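TENA/THI-4 protein (Shewanella denitrificans OS217, PDB 3DDE) is of unknown function but adopts a heme oxygenase-like fold and may act as an oxidoreductase. Local coordinates at residues D19-N24 and L209-L214; L40-M45 and A96-D101; E47-T52 and M90-I95; A60-M65 and G71-F76; E188-K191 and D195-S198. All blocks are in the same frame, centred on the assembly; numbering follows the deposited sequence.

Interaction 1. Residues D19-N24 and L209-L214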
# COMPACT_ATOMS: atom_id res chain seq x y z
N ASP A 19 27.53 -15.53 -17.53
CA ASP A 19 28.39 -15.72 -18.68
C ASP A 19 28.06 -14.70 -19.79
O ASP A 19 28.94 -14.08 -20.38
CB ASP A 19 28.22 -17.13 -19.23
CG ASP A 19 29.05 -17.38 -20.46
OD1 ASP A 19 30.15 -16.80 -20.57
OD2 ASP A 19 28.59 -18.16 -21.32
N SER A 20 26.78 -14.54 -20.05
CA SER A 20 26.31 -13.60 -21.06
C SER A 20 26.59 -12.15 -20.66
O SER A 20 27.10 -11.38 -21.47
CB SER A 20 24.81 -13.81 -21.28
OG SER A 20 24.27 -12.78 -22.07
N ILE A 21 26.26 -11.80 -19.43
CA ILE A 21 26.46 -10.44 -18.89
C ILE A 21 27.93 -10.03 -18.93
O ILE A 21 28.25 -8.91 -19.35
CB ILE A 21 25.93 -10.35 -17.44
CG1 ILE A 21 24.41 -10.53 -17.39
CG2 ILE A 21 26.28 -8.99 -16.81
CD1 ILE A 21 23.85 -10.73 -15.97
N LEU A 22 28.82 -10.93 -18.51
CA LEU A 22 30.24 -10.65 -18.45
C LEU A 22 30.89 -10.63 -19.84
O LEU A 22 31.84 -9.89 -20.08
CB LEU A 22 30.95 -11.63 -17.49
CG LEU A 22 30.39 -11.63 -16.03
CD1 LEU A 22 31.10 -12.63 -15.11
CD2 LEU A 22 30.41 -10.23 -15.40
N THR A 23 30.35 -11.42 -20.77
CA THR A 23 30.85 -11.46 -22.14
C THR A 23 30.40 -10.25 -22.96
O THR A 23 31.08 -9.83 -23.87
CB THR A 23 30.37 -12.74 -22.90
OG1 THR A 23 30.86 -13.92 -22.25
CG2 THR A 23 30.86 -12.75 -24.35
N ASN A 24 29.24 -9.69 -22.63
CA ASN A 24 28.66 -8.60 -23.42
C ASN A 24 28.72 -7.19 -22.84
O ASN A 24 28.58 -6.23 -23.59
CB ASN A 24 27.21 -8.96 -23.78
CG ASN A 24 27.14 -10.06 -24.84
OD1 ASN A 24 27.81 -9.99 -25.87
ND2 ASN A 24 26.31 -11.07 -24.60
N LEU A 209 17.41 -7.10 -15.10
CA LEU A 209 17.27 -5.68 -14.77
C LEU A 209 18.51 -5.08 -14.10
O LEU A 209 18.84 -3.91 -14.33
CB LEU A 209 16.03 -5.46 -13.91
CG LEU A 209 14.67 -5.70 -14.56
CD1 LEU A 209 13.60 -5.23 -13.61
CD2 LEU A 209 14.52 -5.00 -15.94
N THR A 210 19.21 -5.88 -13.29
CA THR A 210 20.45 -5.44 -12.67
C THR A 210 21.52 -5.25 -13.76
O THR A 210 22.29 -4.31 -13.70
CB THR A 210 20.93 -6.44 -11.59
OG1 THR A 210 19.89 -6.66 -10.63
CG2 THR A 210 22.17 -5.90 -10.86
N ALA A 211 21.53 -6.10 -14.78
CA ALA A 211 22.48 -5.97 -15.89
C ALA A 211 22.26 -4.68 -16.67
O ALA A 211 23.22 -4.08 -17.13
CB ALA A 211 22.42 -7.18 -16.82
N ARG A 212 21.01 -4.23 -16.81
CA ARG A 212 20.71 -2.98 -17.50
C ARG A 212 21.30 -1.77 -16.77
O ARG A 212 21.50 -0.74 -17.38
CB ARG A 212 19.20 -2.77 -17.67
CG ARG A 212 18.46 -3.86 -18.49
CD ARG A 212 17.31 -3.23 -19.29
NE ARG A 212 16.60 -2.40 -18.38
CZ ARG A 212 16.02 -1.24 -18.61
NH1 ARG A 212 16.01 -0.66 -19.79
NH2 ARG A 212 15.45 -0.63 -17.57
N ILE A 213 21.54 -1.90 -15.46
CA ILE A 213 22.15 -0.83 -14.68
C ILE A 213 23.58 -0.59 -15.18
O ILE A 213 24.01 0.56 -15.33
CB ILE A 213 22.13 -1.14 -13.16
CG1 ILE A 213 20.67 -1.19 -12.64
CG2 ILE A 213 22.92 -0.12 -12.37
CD1 ILE A 213 20.54 -1.47 -11.12
N LEU A 214 24.31 -1.67 -15.46
CA LEU A 214 25.66 -1.60 -16.03
C LEU A 214 25.69 -0.81 -17.37
O LEU A 214 26.64 -0.06 -17.64
CB LEU A 214 26.20 -3.01 -16.27
CG LEU A 214 26.49 -3.89 -15.06
CD1 LEU A 214 26.83 -5.33 -15.48
CD2 LEU A 214 27.63 -3.28 -14.28

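Interaction 2. Residues L40-M45 and A96-D101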
# COMPACT_ATOMS: atom_id res chain seq x y z
N LEU A 40 34.39 5.99 -12.78
CA LEU A 40 33.62 4.82 -13.18
C LEU A 40 33.12 4.05 -11.95
O LEU A 40 31.96 3.66 -11.88
CB LEU A 40 34.43 3.89 -14.08
CG LEU A 40 33.73 2.62 -14.58
CD1 LEU A 40 32.52 3.00 -15.41
CD2 LEU A 40 34.68 1.73 -15.37
N TYR A 41 34.02 3.84 -10.98
CA TYR A 41 33.68 3.10 -9.77
C TYR A 41 32.60 3.85 -8.97
O TYR A 41 31.66 3.24 -8.48
CB TYR A 41 34.95 2.83 -8.97
CG TYR A 41 34.74 2.05 -7.70
CD1 TYR A 41 34.20 0.77 -7.73
CD2 TYR A 41 35.11 2.58 -6.47
CE1 TYR A 41 34.00 0.04 -6.55
CE2 TYR A 41 34.92 1.87 -5.29
CZ TYR A 41 34.37 0.60 -5.34
OH TYR A 41 34.18 -0.12 -4.18
N ALA A 42 32.73 5.18 -8.89
CA ALA A 42 31.75 6.01 -8.19
C ALA A 42 30.36 5.96 -8.85
O ALA A 42 29.36 5.76 -8.16
CB ALA A 42 32.24 7.44 -8.14
N ILE A 43 30.31 6.16 -10.16
CA ILE A 43 29.05 6.12 -10.92
C ILE A 43 28.31 4.82 -10.62
O ILE A 43 27.13 4.84 -10.25
CB ILE A 43 29.29 6.23 -12.44
CG1 ILE A 43 29.73 7.66 -12.80
CG2 ILE A 43 28.03 5.85 -13.22
CD1 ILE A 43 30.25 7.83 -14.23
N TYR A 44 29.03 3.72 -10.74
CA TYR A 44 28.49 2.41 -10.42
C TYR A 44 28.10 2.21 -8.93
O TYR A 44 27.07 1.61 -8.66
CB TYR A 44 29.45 1.32 -10.85
CG TYR A 44 29.08 -0.02 -10.26
CD1 TYR A 44 28.11 -0.84 -10.84
CD2 TYR A 44 29.69 -0.45 -9.08
CE1 TYR A 44 27.77 -2.06 -10.27
CE2 TYR A 44 29.36 -1.64 -8.50
CZ TYR A 44 28.43 -2.44 -9.09
OH TYR A 44 28.17 -3.63 -8.45
N MSE A 45 28.93 2.66 -7.99
CA MSE A 45 28.63 2.49 -6.55
C MSE A 45 27.43 3.36 -6.14
O MSE A 45 26.68 3.01 -5.21
CB MSE A 45 29.85 2.79 -5.66
CG MSE A 45 31.02 1.79 -5.73
SE MSE A 45 30.52 -0.16 -5.29
CE MSE A 45 29.62 0.16 -3.55
N ALA A 96 33.01 7.69 -0.44
CA ALA A 96 33.73 8.70 0.36
C ALA A 96 35.21 8.33 0.50
O ALA A 96 36.09 9.21 0.51
CB ALA A 96 33.07 8.84 1.73
N SER A 97 35.48 7.03 0.56
CA SER A 97 36.85 6.51 0.69
C SER A 97 37.73 6.77 -0.53
O SER A 97 38.95 6.73 -0.40
CB SER A 97 36.83 5.01 1.03
OG SER A 97 36.24 4.79 2.40
N ILE A 98 37.13 7.00 -1.70
CA ILE A 98 37.92 7.33 -2.90
C ILE A 98 37.92 8.83 -3.23
O ILE A 98 38.19 9.24 -4.37
CB ILE A 98 37.57 6.47 -4.13
CG1 ILE A 98 36.10 6.65 -4.53
CG2 ILE A 98 37.88 5.01 -3.84
CD1 ILE A 98 35.79 6.05 -5.88
N GLY A 99 37.62 9.65 -2.21
CA GLY A 99 37.69 11.11 -2.32
C GLY A 99 36.50 11.89 -2.84
O GLY A 99 36.65 13.07 -3.17
N PHE A 100 35.32 11.26 -2.91
CA PHE A 100 34.11 11.95 -3.38
C PHE A 100 33.16 12.32 -2.23
O PHE A 100 33.20 11.73 -1.16
CB PHE A 100 33.34 11.14 -4.44
CG PHE A 100 34.13 10.87 -5.69
CD1 PHE A 100 34.54 11.92 -6.51
CD2 PHE A 100 34.47 9.58 -6.05
CE1 PHE A 100 35.28 11.69 -7.66
CE2 PHE A 100 35.20 9.33 -7.20
CZ PHE A 100 35.61 10.38 -8.01
N ASP A 101 32.28 13.27 -2.52
CA ASP A 101 31.35 13.85 -1.57
C ASP A 101 30.10 12.98 -1.37
O ASP A 101 29.37 12.71 -2.32
CB ASP A 101 30.96 15.25 -2.10
CG ASP A 101 30.36 16.15 -1.03
OD1 ASP A 101 29.72 15.65 -0.09
OD2 ASP A 101 30.55 17.39 -1.15

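Interaction 3. Residues E47-T52 and M90-I95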
# COMPACT_ATOMS: atom_id res chain seq x y z
N GLU A 47 24.75 3.92 -8.06
CA GLU A 47 23.53 3.19 -8.41
C GLU A 47 23.30 2.01 -7.48
O GLU A 47 22.15 1.65 -7.19
CB GLU A 47 23.52 2.72 -9.87
CG GLU A 47 23.56 3.85 -10.86
CD GLU A 47 22.56 4.93 -10.53
OE1 GLU A 47 21.34 4.64 -10.58
OE2 GLU A 47 23.00 6.06 -10.20
N THR A 48 24.38 1.39 -7.03
CA THR A 48 24.27 0.29 -6.08
C THR A 48 23.65 0.81 -4.80
O THR A 48 22.79 0.16 -4.21
CB THR A 48 25.63 -0.36 -5.81
OG1 THR A 48 26.12 -0.90 -7.05
CG2 THR A 48 25.51 -1.49 -4.80
N TYR A 49 24.08 2.01 -4.40
CA TYR A 49 23.56 2.69 -3.22
C TYR A 49 22.07 2.91 -3.34
O TYR A 49 21.33 2.64 -2.39
CB TYR A 49 24.27 4.03 -2.99
CG TYR A 49 23.47 4.98 -2.13
CD1 TYR A 49 23.55 4.95 -0.74
CD2 TYR A 49 22.62 5.91 -2.72
CE1 TYR A 49 22.78 5.82 0.03
CE2 TYR A 49 21.85 6.78 -1.97
CZ TYR A 49 21.93 6.73 -0.60
OH TYR A 49 21.14 7.62 0.11
N HIS A 50 21.64 3.39 -4.51
CA HIS A 50 20.22 3.67 -4.78
C HIS A 50 19.30 2.47 -4.64
O HIS A 50 18.28 2.58 -3.99
CB HIS A 50 20.03 4.30 -6.16
CG HIS A 50 20.48 5.72 -6.22
ND1 HIS A 50 20.10 6.67 -5.30
CD2 HIS A 50 21.24 6.38 -7.14
CE1 HIS A 50 20.61 7.84 -5.63
NE2 HIS A 50 21.32 7.69 -6.73
N TYR A 51 19.62 1.34 -5.24
CA TYR A 51 18.74 0.18 -5.12
C TYR A 51 18.92 -0.57 -3.79
O TYR A 51 17.95 -1.10 -3.24
CB TYR A 51 18.87 -0.73 -6.33
CG TYR A 51 20.04 -1.71 -6.39
CD1 TYR A 51 20.01 -2.90 -5.68
CD2 TYR A 51 21.10 -1.49 -7.26
CE1 TYR A 51 21.02 -3.81 -5.75
CE2 TYR A 51 22.14 -2.41 -7.36
CZ TYR A 51 22.10 -3.58 -6.59
OH TYR A 51 23.13 -4.50 -6.66
N THR A 52 20.13 -0.60 -3.26
CA THR A 52 20.40 -1.29 -2.00
C THR A 52 19.61 -0.67 -0.86
O THR A 52 19.21 -1.35 0.08
CB THR A 52 21.94 -1.32 -1.70
OG1 THR A 52 22.56 -2.17 -2.67
CG2 THR A 52 22.25 -1.87 -0.33
N MSE A 90 27.34 1.34 3.48
CA MSE A 90 28.64 0.77 3.12
C MSE A 90 29.06 1.20 1.72
O MSE A 90 30.24 1.40 1.46
CB MSE A 90 28.63 -0.76 3.21
CG MSE A 90 28.23 -1.32 4.58
SE MSE A 90 28.48 -3.25 4.69
CE MSE A 90 30.43 -3.30 4.95
N ALA A 91 28.10 1.32 0.81
CA ALA A 91 28.40 1.76 -0.57
C ALA A 91 28.75 3.25 -0.55
O ALA A 91 29.67 3.69 -1.24
CB ALA A 91 27.22 1.52 -1.46
N LEU A 92 28.03 4.01 0.27
CA LEU A 92 28.24 5.45 0.40
C LEU A 92 29.59 5.72 1.08
O LEU A 92 30.24 6.70 0.77
CB LEU A 92 27.08 6.08 1.17
CG LEU A 92 26.99 7.61 1.16
CD1 LEU A 92 26.77 8.12 -0.25
CD2 LEU A 92 25.85 8.07 2.09
N SER A 93 30.00 4.82 1.97
CA SER A 93 31.29 4.88 2.65
C SER A 93 32.43 4.61 1.68
O SER A 93 33.48 5.25 1.76
CB SER A 93 31.32 3.87 3.81
OG SER A 93 32.58 3.89 4.48
N ASP A 94 32.24 3.67 0.76
CA ASP A 94 33.24 3.36 -0.26
C ASP A 94 33.45 4.55 -1.20
O ASP A 94 34.58 4.81 -1.62
CB ASP A 94 32.80 2.14 -1.08
CG ASP A 94 32.78 0.86 -0.27
OD1 ASP A 94 33.45 0.79 0.78
OD2 ASP A 94 32.08 -0.10 -0.72
N ILE A 95 32.37 5.25 -1.53
CA ILE A 95 32.43 6.42 -2.42
C ILE A 95 33.21 7.54 -1.75
O ILE A 95 33.98 8.25 -2.40
CB ILE A 95 31.01 6.89 -2.86
CG1 ILE A 95 30.37 5.85 -3.80
CG2 ILE A 95 31.08 8.25 -3.57
CD1 ILE A 95 28.87 6.06 -4.05

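Interaction 4. Residues A60-M65 and G71-F76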
# COMPACT_ATOMS: atom_id res chain seq x y z
N ALA A 60 10.92 -6.72 3.93
CA ALA A 60 9.93 -6.65 5.00
C ALA A 60 8.51 -6.66 4.42
O ALA A 60 7.58 -7.20 5.02
CB ALA A 60 10.16 -5.40 5.90
N LEU A 61 8.34 -6.09 3.23
CA LEU A 61 7.03 -6.01 2.58
C LEU A 61 6.41 -7.38 2.26
O LEU A 61 5.19 -7.55 2.35
CB LEU A 61 7.13 -5.13 1.33
CG LEU A 61 5.86 -4.61 0.67
CD1 LEU A 61 4.93 -3.90 1.67
CD2 LEU A 61 6.26 -3.69 -0.48
N VAL A 62 7.24 -8.36 1.89
CA VAL A 62 6.76 -9.73 1.65
C VAL A 62 5.99 -10.24 2.89
O VAL A 62 4.93 -10.87 2.77
CB VAL A 62 7.92 -10.72 1.36
CG1 VAL A 62 7.39 -12.16 1.14
CG2 VAL A 62 8.81 -10.24 0.17
N GLY A 63 6.55 -9.97 4.07
CA GLY A 63 5.94 -10.41 5.34
C GLY A 63 4.66 -9.69 5.71
O GLY A 63 3.80 -10.24 6.39
N ILE A 64 4.51 -8.45 5.26
CA ILE A 64 3.31 -7.68 5.50
C ILE A 64 2.19 -8.04 4.51
O ILE A 64 1.04 -8.13 4.92
CB ILE A 64 3.61 -6.17 5.43
CG1 ILE A 64 4.61 -5.80 6.53
CG2 ILE A 64 2.33 -5.35 5.57
CD1 ILE A 64 5.45 -4.62 6.18
N MSE A 65 2.54 -8.22 3.24
CA MSE A 65 1.55 -8.48 2.17
C MSE A 65 1.23 -9.95 1.92
O MSE A 65 0.14 -10.27 1.44
CB MSE A 65 2.03 -7.90 0.84
CG MSE A 65 2.25 -6.44 0.88
SE MSE A 65 0.69 -5.44 1.31
CE MSE A 65 -0.28 -5.70 -0.37
N GLY A 71 5.23 -19.99 9.25
CA GLY A 71 5.82 -19.25 10.36
C GLY A 71 7.28 -18.88 10.17
O GLY A 71 7.69 -17.74 10.45
N LYS A 72 8.05 -19.85 9.69
CA LYS A 72 9.48 -19.66 9.48
C LYS A 72 9.76 -18.61 8.40
O LYS A 72 10.74 -17.87 8.49
CB LYS A 72 10.14 -20.99 9.10
CG LYS A 72 10.03 -22.06 10.16
N TYR A 73 8.89 -18.55 7.39
CA TYR A 73 9.05 -17.59 6.30
C TYR A 73 8.74 -16.16 6.75
O TYR A 73 9.46 -15.25 6.37
CB TYR A 73 8.25 -18.00 5.05
CG TYR A 73 8.55 -17.19 3.81
CD1 TYR A 73 9.86 -16.83 3.49
CD2 TYR A 73 7.55 -16.86 2.91
CE1 TYR A 73 10.14 -16.11 2.36
CE2 TYR A 73 7.84 -16.15 1.77
CZ TYR A 73 9.13 -15.77 1.50
OH TYR A 73 9.43 -15.04 0.37
N LEU A 74 7.72 -15.95 7.57
CA LEU A 74 7.43 -14.60 8.08
C LEU A 74 8.62 -14.12 8.92
O LEU A 74 9.04 -12.97 8.78
CB LEU A 74 6.15 -14.58 8.93
CG LEU A 74 5.74 -13.24 9.57
CD1 LEU A 74 5.25 -12.23 8.52
CD2 LEU A 74 4.68 -13.50 10.62
N SER A 75 9.13 -14.97 9.81
CA SER A 75 10.30 -14.61 10.63
C SER A 75 11.49 -14.26 9.74
O SER A 75 12.19 -13.28 9.97
CB SER A 75 10.72 -15.72 11.58
OG SER A 75 9.86 -15.80 12.69
N PHE A 76 11.71 -15.10 8.73
CA PHE A 76 12.79 -14.90 7.77
C PHE A 76 12.74 -13.50 7.13
O PHE A 76 13.77 -12.81 7.05
CB PHE A 76 12.75 -16.00 6.68
CG PHE A 76 13.70 -15.77 5.54
CD1 PHE A 76 13.37 -14.90 4.50
CD2 PHE A 76 14.93 -16.43 5.50
CE1 PHE A 76 14.25 -14.68 3.45
CE2 PHE A 76 15.82 -16.21 4.45
CZ PHE A 76 15.48 -15.34 3.43

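Interaction 5. Residues E188-K191 and D195-S198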
# COMPACT_ATOMS: atom_id res chain seq x y z
N GLU A 188 12.07 -25.08 2.05
CA GLU A 188 10.95 -25.06 3.00
C GLU A 188 9.64 -24.51 2.43
O GLU A 188 8.57 -25.07 2.66
CB GLU A 188 11.35 -24.27 4.26
CG GLU A 188 10.22 -23.76 5.18
CD GLU A 188 9.38 -24.86 5.84
OE1 GLU A 188 9.81 -26.05 5.86
OE2 GLU A 188 8.30 -24.51 6.37
N VAL A 189 9.72 -23.42 1.67
CA VAL A 189 8.51 -22.76 1.16
C VAL A 189 8.02 -23.21 -0.23
O VAL A 189 6.87 -22.95 -0.57
CB VAL A 189 8.64 -21.20 1.21
CG1 VAL A 189 8.91 -20.75 2.64
CG2 VAL A 189 9.73 -20.71 0.26
N CYS A 190 8.86 -23.86 -1.02
CA CYS A 190 8.44 -24.34 -2.34
C CYS A 190 7.74 -25.71 -2.25
O CYS A 190 8.39 -26.75 -2.08
CB CYS A 190 9.63 -24.43 -3.30
SG CYS A 190 10.30 -22.83 -3.77
N LYS A 191 6.42 -25.69 -2.37
CA LYS A 191 5.58 -26.89 -2.27
C LYS A 191 5.10 -27.41 -3.64
O LYS A 191 4.92 -28.63 -3.81
CB LYS A 191 4.35 -26.57 -1.42
CG LYS A 191 4.67 -25.98 -0.05
CD LYS A 191 5.46 -26.96 0.80
CE LYS A 191 5.61 -26.49 2.23
NZ LYS A 191 6.31 -27.54 3.04
N ASP A 195 5.27 -22.59 -7.41
CA ASP A 195 6.10 -21.86 -6.46
C ASP A 195 7.51 -21.73 -7.02
O ASP A 195 8.10 -20.64 -7.01
CB ASP A 195 6.15 -22.55 -5.08
CG ASP A 195 4.79 -22.56 -4.37
OD1 ASP A 195 3.93 -21.72 -4.70
OD2 ASP A 195 4.61 -23.40 -3.47
N VAL A 196 8.05 -22.83 -7.53
CA VAL A 196 9.39 -22.84 -8.13
C VAL A 196 9.49 -21.92 -9.35
O VAL A 196 10.46 -21.19 -9.53
CB VAL A 196 9.81 -24.26 -8.55
CG1 VAL A 196 11.09 -24.22 -9.39
CG2 VAL A 196 9.98 -25.15 -7.32
N ASP A 197 8.47 -21.98 -10.20
CA ASP A 197 8.41 -21.17 -11.41
C ASP A 197 8.44 -19.69 -11.09
O ASP A 197 9.08 -18.92 -11.81
CB ASP A 197 7.17 -21.51 -12.23
CG ASP A 197 7.24 -22.90 -12.87
OD1 ASP A 197 8.34 -23.49 -12.98
OD2 ASP A 197 6.17 -23.39 -13.30
N SER A 198 7.75 -19.28 -10.03
CA SER A 198 7.74 -17.86 -9.64
C SER A 198 9.12 -17.39 -9.14
O SER A 198 9.55 -16.24 -9.36
CB SER A 198 6.66 -17.58 -8.57
OG SER A 198 6.98 -18.19 -7.33

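Interaction 1. Residues D19-N24 and L209-L214
I21 carries the whole of one side of this contact, its two branches going to different partners. The CG1 branch runs alongside the methyl of A211: I21 CD1 lies 3.9 Å from A211 CB, and I21 CG1 is just as near. I21 CG1 lies beside the backbone N (chi1 -65°), which leaves I21 CG2 anti to that N and turned to L214 CD1, 3.9 Å away. The side chains of I21 and L214 cross at about a right angle, a branch against a branch, with no polar bond between the segments. A211, having only a methyl, lets the backbones come close, with I21 CA and A211 CA 6.7 Å apart.

The other side of 19-24 is loose and solvent-facing, with D19, S20, T23 and N24 exposed. There T23 OG1 turns back to D19 O at 2.7 Å, while T23 N reaches the same oxygen from the opposite face of the carbonyl plane. Only 107 Å² is buried between the segments. Beyond them, R212 packs on R212 of a second subunit. The arrangement is plain helix-helix packing, laying the N-terminal helix 7-24 on the long last helix 193-223 of an all-helical, heme oxygenase-like fold.

Interaction 2. Residues L40-M45 and A96-D101
I98 brings its terminal methyl to the edge of the Y41 ring: I98 CD1 lies 3.6 Å from Y41 CD2, close to the ring plane. I98 CG1 takes the position between backbone N and carbonyl carbon (chi1 60°), which sends the CD1 end across to the helix. One face of the Y41 ring is taken by M45 CG, 3.5 Å above the plane and offset toward the rim, so the tyrosine is touched from edge and face at once. Its hydroxyl, at the far end, is hydrogen-bonded to S164 O.

One residue on, A42 CB approaches the F100 ring obliquely, 3.6 Å from F100 CE2 and 3.7 Å from F100 CD2. The contacts of Y41 and A42 with I98 and F100 are apolar packing between helix 38-52 and the loop after helix 88-97 in the helical bundle. At the backbone angles of G99 (phi 87°, psi 14°) a CB would collide with the carbonyl oxygen of I98, which glycine avoids. The turn leaves I98 O over one face of the F100 ring, 4.0 Å above its plane and toward the rim. Next, D101 takes the N-cap position of helix 102-106, its OD1 accepting from E103 N.

Interaction 3. Residues E47-T52 and M90-I95
The Y49 ring meets L92 obliquely, with Y49 CD1 4.2 Å from L92 CB, and the two side chains lie side by side and point the same way. Two further flat groups lie on the same segment as Y49. The Y51 ring has T48 O and T52 OG1 over one face, both toward the rim, while E47 CD stands at the edge of the H50 ring, in its plane.

Across the interface the second contact is made by beta carbons alone: Y49 CB and A91 CB are 4.2 Å apart. This is possible because A91 has nothing beyond its methyl, and the backbones accordingly draw in to 5.6 Å between Y49 CA and A91 CA. With its ring anti to the backbone N (chi1 159°), Y49 swings past A91 to lie beside L92, whose own CG is also anti to its N. Both residues then reach L106 of helix 102-106.

No hydrogen bond joins the segments; the polar atoms whose partners are known bond within their own helix or to other parts of the chain. T52 OG1 bonds T48 O at 2.8 Å from above the carbonyl plane (38° out of it), with T52 N on the opposite face. D94 takes K166 N and F167 N on its two carboxylate oxygens, tying helix 88-97 to the start of helix 166-189. All three touching residues are buried, and the geometry is that of close antiparallel helix packing through a small residue, here joining helices 38-52 and 88-97 inside a heme oxygenase-like helical bundle.

Interaction 4. Residues A60-M65 and G71-F76
V62 and G63 pack against Y73 and L74 in a largely buried contact with no hydrogen bond between the segments, near the turn between helices 55-65 and 71-84, joined by only five residues. The evidence for close approach is in the backbone: G63 CA and L74 CA are 5.2 Å apart. Lacking a side chain, G63 offers its main chain as a surface, and L74 CD1 rests on it, 3.3 Å from G63 O and 3.7 Å from G63 CA. A beta carbon modelled on G63 would point at L74 and come just as tightly against CD1.

Beside this, V62 and Y73 cross at about a right angle. The CG1 methyl of V62, anti to the backbone N (chi1 179°), meets the hydroxyl end of the tyrosine obliquely, 3.6 Å from Y73 OH and 4.0 Å from Y73 CZ. The hydroxyl is hydrogen-bonded to P130 O, which fixes the far end of the ring, and M185 and V189 of helix 166-189 also pack on Y73.

The outward side of the pair faces other copies of the protein: I64 meets I64 of a third subunit, and selenomethionine M65 meets M65 of a fourth. With the two helices running in roughly opposite directions from a short connection, and a glycine where they come close, the arrangement is a helical hairpin, placed at the subunit interfaces of the tetramer.

Interaction 5. Residues E188-K191 and D195-S198
The backbone leaves helical geometry at C190 (psi 104°), just after helix 166-189 ends, and turns back so tightly that C190 CA lies 5.3 Å from D195 CA in the first turn of helix 193-223. Across that turn D195 holds the loop by its carboxylate. D195 OD2 accepts K191 N at 3.1 Å, with an N-H...O angle of 157°, through the lone pair that faces away from OD1; T192 N adds a weak bond to OD2. The other oxygen, OD1, accepts from N129 ND2, so the two carboxylate oxygens have separate partners and the group is held from both. The apolar part of the residue is used as well, D195 CB packing 4.0 Å from C190 CA.

Behind it C190 CB meets V196 CG2 at 4.1 Å, a buried apolar patch next to the polar one. K191, by contrast, bends at chi2 and leads its ammonium end away from 195-198, contributing chiefly its backbone N. Within the second helix S198 OG bonds D195 O at 2.7 Å, tilted 27° from the carbonyl plane. With an alanine here in place of the aspartate, K191 N and N129 ND2 would probably be left without this acceptor, and the loop freer to shift. The whole is a short, tight connection between two consecutive helices of the bundle, in which an aspartate of the second helix's first turn grips the backbone of the link.

How the interactions relate
Interaction 1 is a surface contact, interaction 2 is partly buried, and interactions 3, 4 and 5 are buried. Interactions 2 and 3 join the same pair, helices 38-52 and 88-97 with the loop after the latter; their centres are about 9 Å apart, and M45 CE touches A91 CB at 3.5 Å. Interaction 1 reaches this pair through I213 CG2, 3.8 Å from E47 CB. Across the chain's centre from interaction 2, interactions 4 and 5 meet where Y73 packs on V189, and both bridge short connections rather than distant parts of the sequence. Chemistry follows place: the first four are held by packing, without a hydrogen bond across their segments, whereas interaction 5 adds a carboxylate-to-backbone bond.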